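Local coordinates for protein beta-agarase (Persicobacter, PDB 6AII) that probably hydrolyses the beta-1,4 linkages of agarose to release neoagarobiose, as a calcium-binding beta-agarase of glycoside hydrolase family 16, at residues G46-W52 and C107-K111. Numbering follows the deposited sequence.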
loop_
_atom_site.group_PDB
_atom_site.type_symbol
_atom_site.label_atom_id
_atom_site.label_comp_id
_atom_site.label_asym_id
_atom_site.label_seq_id
_atom_site.Cartn_x
_atom_site.Cartn_y
_atom_site.Cartn_z
ATOM N N GLY A 46 -16.830 -9.651 7.995
ATOM C CA GLY A 46 -16.340 -9.538 9.332
ATOM C C GLY A 46 -14.870 -9.133 9.432
ATOM O O GLY A 46 -14.304 -9.112 10.539
ATOM N N LYS A 47 -14.234 -8.744 8.311
ATOM C CA LYS A 47 -12.798 -8.533 8.292
ATOM C C LYS A 47 -12.332 -7.155 7.776
ATOM O O LYS A 47 -11.251 -6.736 8.155
ATOM C CB LYS A 47 -12.131 -9.558 7.376
ATOM C CG LYS A 47 -12.241 -10.997 7.835
ATOM C CD LYS A 47 -11.649 -12.005 6.867
ATOM C CE LYS A 47 -11.880 -13.419 7.366
ATOM N NZ LYS A 47 -11.424 -14.418 6.366
ATOM N N TRP A 48 -13.069 -6.533 6.899
ATOM C CA TRP A 48 -12.568 -5.372 6.127
ATOM C C TRP A 48 -13.574 -4.220 6.274
ATOM O O TRP A 48 -14.649 -4.250 5.646
ATOM C CB TRP A 48 -12.392 -5.739 4.631
ATOM C CG TRP A 48 -11.725 -7.056 4.408
ATOM C CD1 TRP A 48 -12.309 -8.194 3.947
ATOM C CD2 TRP A 48 -10.365 -7.398 4.720
ATOM N NE1 TRP A 48 -11.413 -9.223 3.934
ATOM C CE2 TRP A 48 -10.202 -8.769 4.387
ATOM C CE3 TRP A 48 -9.247 -6.680 5.193
ATOM C CZ2 TRP A 48 -8.997 -9.441 4.533
ATOM C CZ3 TRP A 48 -8.072 -7.372 5.370
ATOM C CH2 TRP A 48 -7.942 -8.726 5.020
ATOM N N LYS A 49 -13.176 -3.167 7.011
ATOM C CA LYS A 49 -14.049 -2.036 7.139
ATOM C C LYS A 49 -14.075 -1.261 5.831
ATOM O O LYS A 49 -13.009 -0.999 5.303
ATOM C CB LYS A 49 -13.590 -1.059 8.223
ATOM C CG LYS A 49 -14.601 0.031 8.634
ATOM C CD LYS A 49 -13.944 1.019 9.558
ATOM C CE LYS A 49 -14.824 1.961 10.337
ATOM N NZ LYS A 49 -13.984 3.063 10.884
ATOM N N ASN A 50 -15.261 -0.907 5.358
ATOM C CA ASN A 50 -15.443 -0.115 4.129
ATOM C C ASN A 50 -15.196 1.382 4.317
ATOM O O ASN A 50 -15.821 2.167 3.621
ATOM C CB ASN A 50 -16.776 -0.367 3.469
ATOM C CG ASN A 50 -17.991 0.020 4.296
ATOM O OD1 ASN A 50 -17.827 0.365 5.468
ATOM N ND2 ASN A 50 -19.168 -0.013 3.665
ATOM N N PHE A 51 -14.279 1.740 5.165
ATOM C CA PHE A 51 -13.903 3.101 5.302
ATOM C C PHE A 51 -12.542 3.210 5.965
ATOM O O PHE A 51 -11.974 2.233 6.461
ATOM C CB PHE A 51 -14.955 3.848 6.151
ATOM C CG PHE A 51 -15.022 5.321 5.828
ATOM C CD1 PHE A 51 -15.571 5.744 4.618
ATOM C CD2 PHE A 51 -14.515 6.268 6.694
ATOM C CE1 PHE A 51 -15.594 7.098 4.288
ATOM C CE2 PHE A 51 -14.522 7.626 6.351
ATOM C CZ PHE A 51 -15.120 8.036 5.189
ATOM N N TRP A 52 -12.058 4.462 6.101
ATOM C CA TRP A 52 -10.937 4.829 6.936
ATOM C C TRP A 52 -11.265 4.555 8.414
ATOM O O TRP A 52 -12.425 4.353 8.714
ATOM C CB TRP A 52 -10.647 6.304 6.645
ATOM C CG TRP A 52 -9.603 6.971 7.466
ATOM C CD1 TRP A 52 -9.751 8.030 8.334
ATOM C CD2 TRP A 52 -8.198 6.742 7.366
ATOM N NE1 TRP A 52 -8.530 8.389 8.853
ATOM C CE2 TRP A 52 -7.562 7.633 8.260
ATOM C CE3 TRP A 52 -7.415 5.844 6.638
ATOM C CZ2 TRP A 52 -6.177 7.688 8.415
ATOM C CZ3 TRP A 52 -6.047 5.873 6.836
ATOM C CH2 TRP A 52 -5.439 6.777 7.701
ATOM N N CYS A 107 -11.638 3.368 0.728
ATOM C CA CYS A 107 -10.614 3.099 1.687
ATOM C C CYS A 107 -11.071 1.913 2.538
ATOM O O CYS A 107 -12.241 1.894 2.939
ATOM C CB CYS A 107 -10.351 4.344 2.531
ATOM S SG CYS A 107 -9.063 4.131 3.751
ATOM N N VAL A 108 -10.183 0.934 2.739
ATOM C CA VAL A 108 -10.505 -0.248 3.488
ATOM C C VAL A 108 -9.509 -0.437 4.621
ATOM O O VAL A 108 -8.290 -0.300 4.393
ATOM C CB VAL A 108 -10.498 -1.449 2.528
ATOM C CG1 VAL A 108 -10.646 -2.731 3.293
ATOM C CG2 VAL A 108 -11.589 -1.286 1.487
ATOM N N VAL A 109 -9.987 -0.777 5.868
ATOM C CA VAL A 109 -9.095 -0.982 6.978
ATOM C C VAL A 109 -9.441 -2.313 7.651
ATOM O O VAL A 109 -10.639 -2.616 7.875
ATOM C CB VAL A 109 -9.156 0.169 7.992
ATOM C CG1 VAL A 109 -8.199 -0.131 9.131
ATOM C CG2 VAL A 109 -8.819 1.512 7.352
ATOM N N SER A 110 -8.457 -3.135 7.935
ATOM C CA SER A 110 -8.748 -4.425 8.548
ATOM C C SER A 110 -9.271 -4.259 9.977
ATOM O O SER A 110 -8.951 -3.288 10.636
ATOM C CB SER A 110 -7.517 -5.300 8.603
ATOM O OG SER A 110 -6.510 -4.796 9.427
ATOM N N LYS A 111 -10.106 -5.212 10.361
ATOM C CA LYS A 111 -10.448 -5.386 11.772
ATOM C C LYS A 111 -9.249 -5.935 12.547
ATOM O O LYS A 111 -8.942 -5.486 13.643
ATOM C CB LYS A 111 -11.633 -6.343 11.911
ATOM C CG LYS A 111 -12.037 -6.516 13.383
ATOM C CD LYS A 111 -13.167 -7.477 13.539
ATOM C CE LYS A 111 -14.497 -6.838 13.279
ATOM N NZ LYS A 111 -15.593 -7.836 13.393
HETATM O O HOH W 1 -14.455 3.798 1.600
#
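With CG anti to the carbonyl carbon (chi1 -45°), the W48 indole comes obliquely against S110, while C107 swings SG anti to its own backbone N (chi1 -179°), to the edge of the W52 ring. W48 CZ3 thus meets S110 CB at 3.9 Å, and W48 CB rests against V108 CG1. Toward W52, C107 SG lies 3.7 Å from W52 CE3, near the ring plane, a sulfur-aromatic contact made edge-on.

The backbones pair antiparallel. K49 and V109 form a hydrogen-bonded pair, K49 N giving to V109 O at 2.7 Å and V109 N returning a bond to K49 O at 3.1 Å; beyond the non-hydrogen-bonded pair W48-S110, K111 N reaches K47 O at 2.9 Å. Between N50 and C107 a water bridges the strands, accepting from C107 N and lying 2.9 Å from N50 O. The K49 chain, fully extended, runs alongside its own segment to W52, where NZ donates to W52 O at 3.0 Å, on a lone pair. W48 NE1 bonds D29.

Strand 48-49, with a classic beta bulge at K47 and W48 against strand 43-44, is thereby joined to strand 97-110, which also pairs with strand 280-287, within a sheet of the beta-sandwich (jelly-roll) fold of GH16 enzymes.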